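Local coordinates for protein bottromycin amidohydrolase (Streptomyces purpureus, PDB 6I5S) that probably hydrolyses the thiazoline-linked amide during bottromycin biosynthesis, acting as a zinc-dependent amidohydrolase and gatekeeper of the pathway, at residues V91-V97 and A113-W118; G110-Y114 and L137-W141; W276-T280 and R322-D327. The contacts are given in a common frame with arbitrary orientation. Where two conformers were deposited one is given. Numbering follows the deposited sequence.

Contact 1. Residues V91-V97 and A113-W118; sequences VDAHAHV and AYRQLW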
ATOM      1  N   VAL A  91       1.268  -6.256   1.362  1.00 25.25           N
ATOM      2  CA  VAL A  91       0.308  -5.562   0.507  1.00 26.15           C
ATOM      3  C   VAL A  91       0.292  -4.101   0.905  1.00 22.51           C
ATOM      4  O   VAL A  91      -0.086  -3.761   2.042  1.00 24.00           O
ATOM      5  CB  VAL A  91      -1.105  -6.152   0.622  1.00 25.09           C
ATOM      6  CG1 VAL A  91      -2.012  -5.474  -0.479  1.00 24.77           C
ATOM      7  CG2 VAL A  91      -1.048  -7.684   0.455  1.00 27.09           C
ATOM      8  N   ASP A  92       0.693  -3.219  -0.018  1.00 22.49           N
ATOM      9  CA  ASP A  92       0.453  -1.791   0.201  1.00 26.94           C
ATOM     10  C   ASP A  92      -1.019  -1.508  -0.105  1.00 28.84           C
ATOM     11  O   ASP A  92      -1.443  -1.519  -1.271  1.00 25.31           O
ATOM     12  CB  ASP A  92       1.377  -0.908  -0.634  1.00 26.13           C
ATOM     13  CG  ASP A  92       1.234   0.572  -0.285  1.00 30.08           C
ATOM     14  OD1 ASP A  92       2.181   1.310  -0.514  1.00 25.17           O
ATOM     15  OD2 ASP A  92       0.147   1.006   0.206  1.00 26.29           O
ATOM     16  N   ALA A  93      -1.784  -1.260   0.937  1.00 25.34           N
ATOM     17  CA  ALA A  93      -3.243  -1.154   0.799  1.00 25.73           C
ATOM     18  C   ALA A  93      -3.731   0.179   0.224  1.00 25.14           C
ATOM     19  O   ALA A  93      -4.952   0.354   0.023  1.00 25.34           O
ATOM     20  CB  ALA A  93      -3.898  -1.416   2.130  1.00 28.23           C
ATOM     21  N   HIS A  94      -2.840   1.100  -0.096  1.00 23.40           N
ATOM     22  CA  HIS A  94      -3.261   2.344  -0.729  1.00 26.42           C
ATOM     23  C   HIS A  94      -2.081   2.898  -1.513  1.00 31.65           C
ATOM     24  O   HIS A  94      -1.386   3.780  -1.018  1.00 26.86           O
ATOM     25  CB  HIS A  94      -3.712   3.355   0.308  1.00 29.07           C
ATOM     26  CG  HIS A  94      -4.470   4.542  -0.255  1.00 27.79           C
ATOM     27  ND1 HIS A  94      -5.739   4.888   0.166  1.00 34.33           N
ATOM     28  CD2 HIS A  94      -4.136   5.451  -1.207  1.00 39.46           C
ATOM     29  CE1 HIS A  94      -6.155   5.938  -0.522  1.00 28.86           C
ATOM     30  NE2 HIS A  94      -5.196   6.321  -1.338  1.00 34.81           N
ATOM     31  N   ALA A  95      -1.842   2.414  -2.728  1.00 28.66           N
ATOM     32  CA  ALA A  95      -0.712   2.862  -3.528  1.00 30.67           C
ATOM     33  C   ALA A  95      -1.232   3.566  -4.775  1.00 38.67           C
ATOM     34  O   ALA A  95      -2.357   3.322  -5.219  1.00 34.30           O
ATOM     35  CB  ALA A  95       0.212   1.698  -3.915  1.00 31.95           C
ATOM     36  N   HIS A  96      -0.453   4.531  -5.257  1.00 28.94           N
ATOM     37  CA  HIS A  96      -0.716   5.228  -6.510  1.00 30.68           C
ATOM     38  C   HIS A  96       0.499   4.935  -7.395  1.00 27.30           C
ATOM     39  O   HIS A  96       1.418   5.739  -7.511  1.00 31.01           O
ATOM     40  CB  HIS A  96      -0.946   6.710  -6.299  1.00 37.31           C
ATOM     41  CG  HIS A  96      -2.235   6.999  -5.585  1.00 75.58           C
ATOM     42  ND1 HIS A  96      -3.470   6.854  -6.186  1.00 82.99           N
ATOM     43  CD2 HIS A  96      -2.483   7.363  -4.306  1.00 86.74           C
ATOM     44  CE1 HIS A  96      -4.418   7.141  -5.315  1.00 80.57           C
ATOM     45  NE2 HIS A  96      -3.845   7.452  -4.168  1.00 74.08           N
ATOM     46  N   VAL A  97       0.487   3.758  -7.995  1.00 29.32           N
ATOM     47  CA  VAL A  97       1.542   3.313  -8.900  1.00 26.60           C
ATOM     48  C   VAL A  97       1.330   4.007 -10.230  1.00 30.61           C
ATOM     49  O   VAL A  97       0.269   3.866 -10.849  1.00 31.02           O
ATOM     50  CB  VAL A  97       1.500   1.803  -9.037  1.00 27.96           C
ATOM     51  CG1 VAL A  97       2.380   1.362 -10.195  1.00 32.08           C
ATOM     52  CG2 VAL A  97       1.923   1.201  -7.702  1.00 27.39           C
ATOM     53  N   ALA A 113       1.942  -7.176  -3.624  1.00 23.94           N
ATOM     54  CA  ALA A 113       0.622  -6.808  -4.117  1.00 24.25           C
ATOM     55  C   ALA A 113       0.300  -5.399  -3.594  1.00 26.30           C
ATOM     56  O   ALA A 113       0.919  -4.904  -2.648  1.00 25.44           O
ATOM     57  CB  ALA A 113      -0.443  -7.799  -3.655  1.00 28.87           C
ATOM     58  N   TYR A 114      -0.589  -4.715  -4.294  1.00 24.60           N
ATOM     59  CA  TYR A 114      -1.004  -3.393  -3.844  1.00 22.66           C
ATOM     60  C   TYR A 114      -2.442  -3.149  -4.324  1.00 22.64           C
ATOM     61  O   TYR A 114      -2.860  -3.680  -5.366  1.00 23.33           O
ATOM     62  CB  TYR A 114      -0.053  -2.306  -4.369  1.00 23.33           C
ATOM     63  CG  TYR A 114       0.028  -2.192  -5.908  1.00 26.82           C
ATOM     64  CD1 TYR A 114      -0.711  -1.231  -6.614  1.00 27.27           C
ATOM     65  CD2 TYR A 114       0.862  -3.031  -6.641  1.00 26.78           C
ATOM     66  CE1 TYR A 114      -0.659  -1.155  -8.009  1.00 27.58           C
ATOM     67  CE2 TYR A 114       0.954  -2.954  -8.059  1.00 28.91           C
ATOM     68  CZ  TYR A 114       0.217  -1.993  -8.727  1.00 31.31           C
ATOM     69  OH  TYR A 114       0.288  -1.907 -10.055  1.00 29.28           O
ATOM     70  N   ARG A 115      -3.157  -2.320  -3.562  1.00 23.53           N
ATOM     71  CA  ARG A 115      -4.421  -1.724  -4.011  1.00 22.98           C
ATOM     72  C   ARG A 115      -4.104  -0.402  -4.695  1.00 28.70           C
ATOM     73  O   ARG A 115      -3.542   0.533  -4.098  1.00 27.42           O
ATOM     74  CB  ARG A 115      -5.412  -1.529  -2.868  1.00 25.08           C
ATOM     75  CG  ARG A 115      -5.803  -2.811  -2.189  1.00 24.02           C
ATOM     76  CD  ARG A 115      -7.063  -2.640  -1.299  1.00 26.80           C
ATOM     77  NE  ARG A 115      -6.934  -1.501  -0.354  1.00 26.73           N
ATOM     78  CZ  ARG A 115      -7.917  -0.986   0.377  1.00 26.91           C
ATOM     79  NH1 ARG A 115      -7.703   0.043   1.186  1.00 27.63           N
ATOM     80  NH2 ARG A 115      -9.163  -1.492   0.360  1.00 25.40           N
ATOM     81  N   GLN A 116      -4.491  -0.323  -5.946  1.00 21.31           N
ATOM     82  CA  GLN A 116      -4.392   0.888  -6.759  1.00 23.57           C
ATOM     83  C   GLN A 116      -5.708   1.621  -6.643  1.00 29.84           C
ATOM     84  O   GLN A 116      -6.689   1.253  -7.292  1.00 27.46           O
ATOM     85  CB  GLN A 116      -4.102   0.552  -8.211  1.00 22.00           C
ATOM     86  CG  GLN A 116      -4.084   1.771  -9.124  1.00 31.48           C
ATOM     87  CD  GLN A 116      -2.913   2.692  -8.840  1.00 28.78           C
ATOM     88  OE1 GLN A 116      -1.868   2.262  -8.358  1.00 29.87           O
ATOM     89  NE2 GLN A 116      -3.086   3.960  -9.131  1.00 28.21           N
ATOM     90  N   LEU A 117      -5.725   2.658  -5.818  1.00 29.49           N
ATOM     91  CA  LEU A 117      -6.979   3.321  -5.474  1.00 34.17           C
ATOM     92  C   LEU A 117      -7.315   4.474  -6.410  1.00 45.23           C
ATOM     93  O   LEU A 117      -8.219   5.267  -6.117  1.00 51.92           O
ATOM     94  CB  LEU A 117      -6.928   3.758  -3.992  1.00 38.03           C
ATOM     95  CG  LEU A 117      -7.920   2.903  -3.200  1.00 50.27           C
ATOM     96  CD1 LEU A 117      -7.682   1.431  -3.313  1.00 32.61           C
ATOM     97  CD2 LEU A 117      -7.896   3.312  -1.753  1.00 55.34           C
ATOM     98  N   TRP A 118      -6.652   4.555  -7.549  1.00 34.00           N
ATOM     99  CA  TRP A 118      -7.066   5.374  -8.666  1.00 34.93           C
ATOM    100  C   TRP A 118      -6.708   4.557  -9.899  1.00 32.09           C
ATOM    101  O   TRP A 118      -5.745   4.839 -10.571  1.00 34.43           O
ATOM    102  CB  TRP A 118      -6.368   6.736  -8.674  1.00 42.31           C
ATOM    103  CG  TRP A 118      -7.148   7.770  -9.322  1.00 59.54           C
ATOM    104  CD1 TRP A 118      -7.575   7.793 -10.615  1.00 55.97           C
ATOM    105  CD2 TRP A 118      -7.610   8.975  -8.711  1.00 73.21           C
ATOM    106  NE1 TRP A 118      -8.290   8.950 -10.851  1.00 66.04           N
ATOM    107  CE2 TRP A 118      -8.318   9.693  -9.697  1.00 83.26           C
ATOM    108  CE3 TRP A 118      -7.493   9.519  -7.421  1.00 79.58           C
ATOM    109  CZ2 TRP A 118      -8.906  10.932  -9.436  1.00 93.35           C
ATOM    110  CZ3 TRP A 118      -8.085  10.747  -7.161  1.00 84.05           C
ATOM    111  CH2 TRP A 118      -8.782  11.440  -8.167  1.00 94.63           C
TER
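A beta bulge shifts the pairing of these two parallel strands by one residue, just where the first strand reaches the zinc site. Val91 pairs with Ala113 and Asp92 with Tyr114, but further on Ala95 pairs with Gln116. Before the bulge, Asp92 N donates to Ala113 O (3.1 Å) and Arg115 N to Asp92 O (3.0 Å). After it, Ala95 N donates to Arg115 O (2.9 Å), and the return bond from Leu117 N to Ala95 O is weak at 3.5 Å. At the corner, the carbonyl of Ala93 turns to the Arg115 side chain, whose NE donates to Ala93 O at 2.7 Å. The guanidinium also forms a salt bridge with Glu228. Asp92 OD2 accepts from His94 N (3.0 Å), an Asx turn, while Asp92 OD1 is hydrogen-bonded to Thr347.

Helix 100-108 connects the two parallel strands, a beta-alpha-beta unit. His94 and His96 form the HxH motif found at the end of the first barrel strand in the amidohydrolase superfamily. NE2 of each binds zinc, and Asp348 binds there too. His94 ND1 is hydrogen-bonded to Glu228. Leu117 packs over the His94 ring, with CB 4.2 Å from the ring centroid, a CH-pi contact.

The Gln116 side chain extends the pairing past Ala95: its OE1 accepts from Val97 N (2.8 Å), and its NE2 donates to Trp118 O (3.1 Å). Val97 CG2 sits 3.8 Å from the centroid of the Tyr114 ring, over its face.

Contact 2. Residues G110-Y114 and L137-W141; sequences GVTAY and LPRPW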
ATOM      1  N   GLY A 110       9.537  -5.958  -0.236  1.00 25.38           N
ATOM      2  CA  GLY A 110       8.737  -7.117   0.127  1.00 28.39           C
ATOM      3  C   GLY A 110       7.267  -6.993  -0.201  1.00 25.82           C
ATOM      4  O   GLY A 110       6.469  -7.837   0.216  1.00 24.54           O
ATOM      5  N   VAL A 111       6.894  -5.933  -0.891  1.00 25.35           N
ATOM      6  CA  VAL A 111       5.494  -5.680  -1.247  1.00 26.10           C
ATOM      7  C   VAL A 111       5.225  -6.369  -2.582  1.00 24.83           C
ATOM      8  O   VAL A 111       5.725  -5.941  -3.639  1.00 26.42           O
ATOM      9  CB  VAL A 111       5.204  -4.190  -1.336  1.00 24.63           C
ATOM     10  CG1 VAL A 111       3.723  -4.003  -1.760  1.00 24.86           C
ATOM     11  CG2 VAL A 111       5.439  -3.472  -0.023  1.00 28.40           C
ATOM     12  N   THR A 112       4.433  -7.429  -2.531  1.00 25.03           N
ATOM     13  CA  THR A 112       4.142  -8.249  -3.678  1.00 25.07           C
ATOM     14  C   THR A 112       2.742  -8.044  -4.242  1.00 24.58           C
ATOM     15  O   THR A 112       2.389  -8.718  -5.214  1.00 25.15           O
ATOM     16  CB  THR A 112       4.342  -9.746  -3.336  1.00 25.59           C
ATOM     17  OG1 THR A 112       3.543 -10.124  -2.228  1.00 30.36           O
ATOM     18  CG2 THR A 112       5.805 -10.048  -2.971  1.00 27.50           C
ATOM     19  N   ALA A 113       1.942  -7.176  -3.624  1.00 23.94           N
ATOM     20  CA  ALA A 113       0.622  -6.808  -4.117  1.00 24.25           C
ATOM     21  C   ALA A 113       0.300  -5.399  -3.594  1.00 26.30           C
ATOM     22  O   ALA A 113       0.919  -4.904  -2.648  1.00 25.44           O
ATOM     23  CB  ALA A 113      -0.443  -7.799  -3.655  1.00 28.87           C
ATOM     24  N   TYR A 114      -0.589  -4.715  -4.294  1.00 24.60           N
ATOM     25  CA  TYR A 114      -1.004  -3.393  -3.844  1.00 22.66           C
ATOM     26  C   TYR A 114      -2.442  -3.149  -4.324  1.00 22.64           C
ATOM     27  O   TYR A 114      -2.860  -3.680  -5.366  1.00 23.33           O
ATOM     28  CB  TYR A 114      -0.053  -2.306  -4.369  1.00 23.33           C
ATOM     29  CG  TYR A 114       0.028  -2.192  -5.908  1.00 26.82           C
ATOM     30  CD1 TYR A 114      -0.711  -1.231  -6.614  1.00 27.27           C
ATOM     31  CD2 TYR A 114       0.862  -3.031  -6.641  1.00 26.78           C
ATOM     32  CE1 TYR A 114      -0.659  -1.155  -8.009  1.00 27.58           C
ATOM     33  CE2 TYR A 114       0.954  -2.954  -8.059  1.00 28.91           C
ATOM     34  CZ  TYR A 114       0.217  -1.993  -8.727  1.00 31.31           C
ATOM     35  OH  TYR A 114       0.288  -1.907 -10.055  1.00 29.28           O
ATOM     36  N   LEU A 137       6.532  -8.514 -11.181  1.00 25.90           N
ATOM     37  CA  LEU A 137       5.958  -7.293 -10.623  1.00 26.91           C
ATOM     38  C   LEU A 137       4.929  -7.662  -9.551  1.00 22.37           C
ATOM     39  O   LEU A 137       4.480  -8.813  -9.466  1.00 25.02           O
ATOM     40  CB  LEU A 137       5.360  -6.414 -11.732  1.00 40.03           C
ATOM     41  CG  LEU A 137       4.608  -7.080 -12.850  1.00 46.19           C
ATOM     42  CD1 LEU A 137       3.634  -8.046 -12.312  1.00 97.99           C
ATOM     43  CD2 LEU A 137       3.929  -6.025 -13.686  1.00 45.99           C
ATOM     44  N   PRO A 138       4.591  -6.724  -8.673  1.00 22.16           N
ATOM     45  CA  PRO A 138       3.548  -6.981  -7.681  1.00 21.40           C
ATOM     46  C   PRO A 138       2.197  -7.087  -8.377  1.00 22.92           C
ATOM     47  O   PRO A 138       1.964  -6.446  -9.414  1.00 28.88           O
ATOM     48  CB  PRO A 138       3.585  -5.745  -6.776  1.00 26.80           C
ATOM     49  CG  PRO A 138       4.745  -4.922  -7.227  1.00 30.68           C
ATOM     50  CD  PRO A 138       5.096  -5.357  -8.637  1.00 27.00           C
ATOM     51  N   ARG A 139       1.296  -7.837  -7.741  1.00 24.78           N
ATOM     52  CA  ARG A 139      -0.039  -8.025  -8.310  1.00 27.76           C
ATOM     53  C   ARG A 139      -0.943  -6.861  -7.906  1.00 31.91           C
ATOM     54  O   ARG A 139      -1.068  -6.584  -6.709  1.00 27.48           O
ATOM     55  CB  ARG A 139      -0.606  -9.338  -7.783  1.00 25.65           C
ATOM     56  CG  ARG A 139      -2.005  -9.746  -8.321  1.00 33.06           C
ATOM     57  CD  ARG A 139      -1.930 -10.152  -9.818  1.00 64.40           C
ATOM     58  NE  ARG A 139      -3.179 -10.774 -10.255  1.00 81.85           N
ATOM     59  CZ  ARG A 139      -3.306 -12.008 -10.742  1.00 85.86           C
ATOM     60  NH1 ARG A 139      -2.254 -12.806 -10.919  1.00 83.45           N
ATOM     61  NH2 ARG A 139      -4.515 -12.439 -11.070  1.00 88.25           N
ATOM     62  N   PRO A 140      -1.619  -6.194  -8.854  1.00 26.88           N
ATOM     63  CA  PRO A 140      -2.527  -5.098  -8.491  1.00 24.70           C
ATOM     64  C   PRO A 140      -3.948  -5.538  -8.207  1.00 27.59           C
ATOM     65  O   PRO A 140      -4.461  -6.538  -8.735  1.00 27.29           O
ATOM     66  CB  PRO A 140      -2.488  -4.192  -9.731  1.00 28.92           C
ATOM     67  CG  PRO A 140      -2.262  -5.175 -10.893  1.00 37.70           C
ATOM     68  CD  PRO A 140      -1.522  -6.379 -10.323  1.00 29.64           C
ATOM     69  N   TRP A 141      -4.603  -4.717  -7.370  1.00 24.48           N
ATOM     70  CA  TRP A 141      -6.044  -4.749  -7.150  1.00 23.36           C
ATOM     71  C   TRP A 141      -6.511  -3.351  -7.547  1.00 25.65           C
ATOM     72  O   TRP A 141      -6.013  -2.359  -7.019  1.00 25.91           O
ATOM     73  CB  TRP A 141      -6.381  -5.099  -5.701  1.00 24.56           C
ATOM     74  CG  TRP A 141      -7.795  -5.213  -5.292  1.00 25.05           C
ATOM     75  CD1 TRP A 141      -8.498  -6.376  -5.147  1.00 28.78           C
ATOM     76  CD2 TRP A 141      -8.697  -4.164  -4.934  1.00 26.07           C
ATOM     77  NE1 TRP A 141      -9.759  -6.127  -4.713  1.00 27.81           N
ATOM     78  CE2 TRP A 141      -9.913  -4.775  -4.577  1.00 24.90           C
ATOM     79  CE3 TRP A 141      -8.605  -2.771  -4.899  1.00 28.04           C
ATOM     80  CZ2 TRP A 141     -11.029  -4.038  -4.206  1.00 26.45           C
ATOM     81  CZ3 TRP A 141      -9.706  -2.038  -4.481  1.00 25.18           C
ATOM     82  CH2 TRP A 141     -10.903  -2.672  -4.165  1.00 29.23           C
TER
HETATM   83  O   HOH W   1       1.474  -4.415 -11.155  1.00 34.80           O
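Tyr114 and Pro138 bury the most surface here, in a parallel strand pair that belongs to a beta-alpha-beta unit. Helix 121-132 connects strand 111-116 to strand 139-142. Gly110, with positive phi, closes the preceding helix as the C-prime residue of a Schellman motif, and the strand starts straight after it.

The backbone ladder has three bonds. Arg139 N donates to Thr112 O (2.9 Å), Tyr114 N to Arg139 O (3.1 Å) and Trp141 N to Tyr114 O (2.9 Å). The prolines lack an amide hydrogen, but neither breaks the ladder. Pro140 pairs with Tyr114 at a position where its nitrogen is not needed as a donor.

The Tyr114 side chain has chi1 near +60° and lies along the neighbouring strand. Pro138 CB meets the ring edge, 3.8 Å from Tyr114 CD2. Pro140 CA lies over a ring face, and Pro140 CB is 3.6 Å from Tyr114 CZ. Leu103 of helix 100-108 touches both Tyr114 and Pro138, so these residues join the sheet to that helix. The Tyr114 hydroxyl is linked through a water to the Pro138 carbonyl: the water lies 3.0 Å from Tyr114 OH and donates to Pro138 O at 2.7 Å.

Contact 3. Residues W276-T280 and R322-D327; sequences WRART and RGALVD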
ATOM      1  N   TRP A 276      -0.521  11.306   6.026  1.00 26.13           N
ATOM      2  CA  TRP A 276      -0.826  12.413   6.956  1.00 28.21           C
ATOM      3  C   TRP A 276       0.447  13.109   7.438  1.00 26.31           C
ATOM      4  O   TRP A 276       0.541  14.338   7.436  1.00 27.04           O
ATOM      5  CB  TRP A 276      -1.592  11.872   8.151  1.00 26.11           C
ATOM      6  CG  TRP A 276      -3.087  11.736   8.041  1.00 28.37           C
ATOM      7  CD1 TRP A 276      -3.793  10.560   7.881  1.00 26.61           C
ATOM      8  CD2 TRP A 276      -4.044  12.785   8.125  1.00 25.33           C
ATOM      9  NE1 TRP A 276      -5.148  10.821   7.898  1.00 30.15           N
ATOM     10  CE2 TRP A 276      -5.335  12.179   8.055  1.00 28.00           C
ATOM     11  CE3 TRP A 276      -3.952  14.176   8.319  1.00 28.66           C
ATOM     12  CZ2 TRP A 276      -6.520  12.920   8.139  1.00 32.01           C
ATOM     13  CZ3 TRP A 276      -5.136  14.908   8.424  1.00 33.68           C
ATOM     14  CH2 TRP A 276      -6.410  14.272   8.304  1.00 32.10           C
ATOM     15  N   ARG A 277       1.416  12.319   7.894  1.00 26.63           N
ATOM     16  CA  ARG A 277       2.684  12.857   8.393  1.00 27.58           C
ATOM     17  C   ARG A 277       3.379  13.688   7.325  1.00 27.84           C
ATOM     18  O   ARG A 277       3.844  14.789   7.574  1.00 27.12           O
ATOM     19  CB  ARG A 277       3.567  11.681   8.823  1.00 26.27           C
ATOM     20  CG  ARG A 277       4.960  12.020   9.424  1.00 28.61           C
ATOM     21  CD  ARG A 277       4.844  12.495  10.895  1.00 26.01           C
ATOM     22  NE  ARG A 277       4.269  11.431  11.706  1.00 28.11           N
ATOM     23  CZ  ARG A 277       3.870  11.630  12.972  1.00 30.04           C
ATOM     24  NH1 ARG A 277       3.335  10.644  13.662  1.00 33.92           N
ATOM     25  NH2 ARG A 277       3.970  12.821  13.532  1.00 35.42           N
ATOM     26  N   ALA A 278       3.463  13.165   6.104  1.00 28.93           N
ATOM     27  CA  ALA A 278       4.126  13.932   5.052  1.00 27.52           C
ATOM     28  C   ALA A 278       3.389  15.214   4.699  1.00 32.42           C
ATOM     29  O   ALA A 278       4.031  16.219   4.388  1.00 36.97           O
ATOM     30  CB  ALA A 278       4.302  13.028   3.805  1.00 26.04           C
ATOM     31  N   ARG A 279       2.045  15.247   4.784  1.00 29.90           N
ATOM     32  CA  ARG A 279       1.300  16.467   4.467  0.59 26.81           C
ATOM     33  C   ARG A 279       1.513  17.592   5.471  1.00 32.88           C
ATOM     34  O   ARG A 279       1.208  18.754   5.162  1.00 33.92           O
ATOM     35  CB  ARG A 279      -0.212  16.150   4.356  0.59 33.30           C
ATOM     36  CG  ARG A 279      -0.584  15.212   3.195  0.59 43.64           C
ATOM     37  CD  ARG A 279      -2.049  14.697   3.278  0.59 55.91           C
ATOM     38  NE  ARG A 279      -2.314  13.489   2.469  0.59 58.90           N
ATOM     39  CZ  ARG A 279      -3.260  12.573   2.727  0.59 39.61           C
ATOM     40  NH1 ARG A 279      -4.072  12.676   3.780  0.59 49.54           N
ATOM     41  NH2 ARG A 279      -3.374  11.523   1.942  0.59 34.86           N
ATOM     42  N   THR A 280       1.984  17.281   6.687  1.00 31.63           N
ATOM     43  CA  THR A 280       2.148  18.312   7.720  1.00 32.48           C
ATOM     44  C   THR A 280       3.283  19.259   7.397  1.00 39.65           C
ATOM     45  O   THR A 280       3.283  20.399   7.877  1.00 35.77           O
ATOM     46  CB  THR A 280       2.465  17.725   9.090  1.00 33.73           C
ATOM     47  OG1 THR A 280       3.721  17.048   9.051  1.00 29.89           O
ATOM     48  CG2 THR A 280       1.357  16.841   9.630  1.00 31.77           C
ATOM     49  N   ARG A 322       1.675  20.108  14.454  1.00 32.02           N
ATOM     50  CA  ARG A 322       1.046  19.214  13.471  1.00 32.89           C
ATOM     51  C   ARG A 322       1.471  17.773  13.693  1.00 31.79           C
ATOM     52  O   ARG A 322       0.650  16.850  13.587  1.00 30.34           O
ATOM     53  CB  ARG A 322       1.380  19.677  12.069  1.00 32.77           C
ATOM     54  CG  ARG A 322       0.844  21.070  11.801  1.00 35.58           C
ATOM     55  CD  ARG A 322       1.235  21.476  10.395  1.00 42.14           C
ATOM     56  NE  ARG A 322       0.880  22.869  10.115  1.00 37.22           N
ATOM     57  CZ  ARG A 322       1.109  23.471   8.951  1.00 34.78           C
ATOM     58  NH1 ARG A 322       1.681  22.808   7.953  1.00 37.20           N
ATOM     59  NH2 ARG A 322       0.759  24.729   8.780  1.00 41.26           N
ATOM     60  N   GLY A 323       2.756  17.548  14.009  1.00 33.60           N
ATOM     61  CA  GLY A 323       3.191  16.189  14.290  1.00 31.25           C
ATOM     62  C   GLY A 323       2.426  15.557  15.441  1.00 36.52           C
ATOM     63  O   GLY A 323       2.072  14.371  15.384  1.00 34.82           O
ATOM     64  N   ALA A 324       2.170  16.341  16.508  1.00 32.39           N
ATOM     65  CA  ALA A 324       1.371  15.843  17.624  1.00 34.12           C
ATOM     66  C   ALA A 324      -0.050  15.465  17.196  1.00 33.40           C
ATOM     67  O   ALA A 324      -0.635  14.527  17.756  1.00 32.80           O
ATOM     68  CB  ALA A 324       1.309  16.882  18.736  1.00 38.37           C
ATOM     69  N   LEU A 325      -0.637  16.202  16.257  1.00 32.33           N
ATOM     70  CA  LEU A 325      -1.970  15.808  15.772  1.00 31.22           C
ATOM     71  C   LEU A 325      -1.919  14.469  15.028  1.00 28.74           C
ATOM     72  O   LEU A 325      -2.802  13.619  15.179  1.00 30.38           O
ATOM     73  CB  LEU A 325      -2.552  16.919  14.886  1.00 30.61           C
ATOM     74  CG  LEU A 325      -2.747  18.282  15.557  1.00 36.43           C
ATOM     75  CD1 LEU A 325      -3.137  19.317  14.529  1.00 42.35           C
ATOM     76  CD2 LEU A 325      -3.768  18.205  16.638  1.00 37.88           C
ATOM     77  N   VAL A 326      -0.888  14.243  14.220  1.00 28.12           N
ATOM     78  CA  VAL A 326      -0.788  12.966  13.521  1.00 28.78           C
ATOM     79  C   VAL A 326      -0.499  11.847  14.509  1.00 29.45           C
ATOM     80  O   VAL A 326      -1.003  10.727  14.334  1.00 31.02           O
ATOM     81  CB  VAL A 326       0.240  13.056  12.403  1.00 27.98           C
ATOM     82  CG1 VAL A 326       0.428  11.728  11.707  1.00 28.88           C
ATOM     83  CG2 VAL A 326      -0.184  14.112  11.415  1.00 31.71           C
ATOM     84  N   ASP A 327       0.262  12.125  15.587  1.00 29.23           N
ATOM     85  CA  ASP A 327       0.425  11.126  16.633  1.00 31.21           C
ATOM     86  C   ASP A 327      -0.935  10.705  17.192  1.00 32.56           C
ATOM     87  O   ASP A 327      -1.171   9.525  17.469  1.00 34.52           O
ATOM     88  CB  ASP A 327       1.303  11.672  17.758  1.00 32.12           C
ATOM     89  CG  ASP A 327       2.776  11.827  17.364  1.00 35.12           C
ATOM     90  OD1 ASP A 327       3.243  11.213  16.367  1.00 37.20           O
ATOM     91  OD2 ASP A 327       3.486  12.538  18.105  1.00 37.29           O
TER
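This is an antiparallel helix-helix contact about 19 Å, centre to centre, from the middle of the chain. It joins the short helix 273-280 to the long helix 316-338. The segment axes approach to 9.4 Å, and their directions differ by 169°. In helix 273-280, Arg279 forms a salt bridge with the zinc ligand Asp348.

Val326 fills the space between the helices. Its CG2 lies 3.6 Å from Thr280 CG2, and its CG1 lies 4.1 Å from Trp276 CB. The Trp276 ring leads away from the contact, and its NE1 is hydrogen-bonded to the backbone oxygen of His229.

Arg277 NH1 forms a salt bridge with Asp327 OD1 at 2.8 Å, and Arg277 NH2 makes a weak hydrogen bond to Gly323 O at 3.1 Å. Val326 CG1 lies over one face of the Arg277 guanidinium. Near Thr280, Arg322 NH1 donates to Thr280 O at 2.9 Å. The Thr280 hydroxyl turns back to its own helix, with OG1 donating to Arg277 O at 2.7 Å.

Arg277 also pairs with Glu366, and Arg322 NE with Glu318 of its own helix. The helices are thus joined by one salt bridge and one charged side chain bound to a carbonyl.

Overall arrangement
After the N-terminal helix and strands, the chain runs along strand 84-95 and closes contact 1 after passing through helix 100-108. Contact 2 opens on strand 111-116 before contact 1 has ended, and closes after helix 121-132. The two overlap along the chain and share Ala113 and Tyr114. Strand 111-116 thus lies between strands 84-95 and 139-142, and two successive beta-alpha-beta units are joined in one sheet. Gln116 N and Trp141 O, 2.8 Å apart, probably continue the ladder. Contact 3 comes later, neither nested in the others nor crossing them, and closes a largely helical connection of 41 residues. It ties helices 273-280 and 316-338, with its centre about 21 Å from that of contact 1.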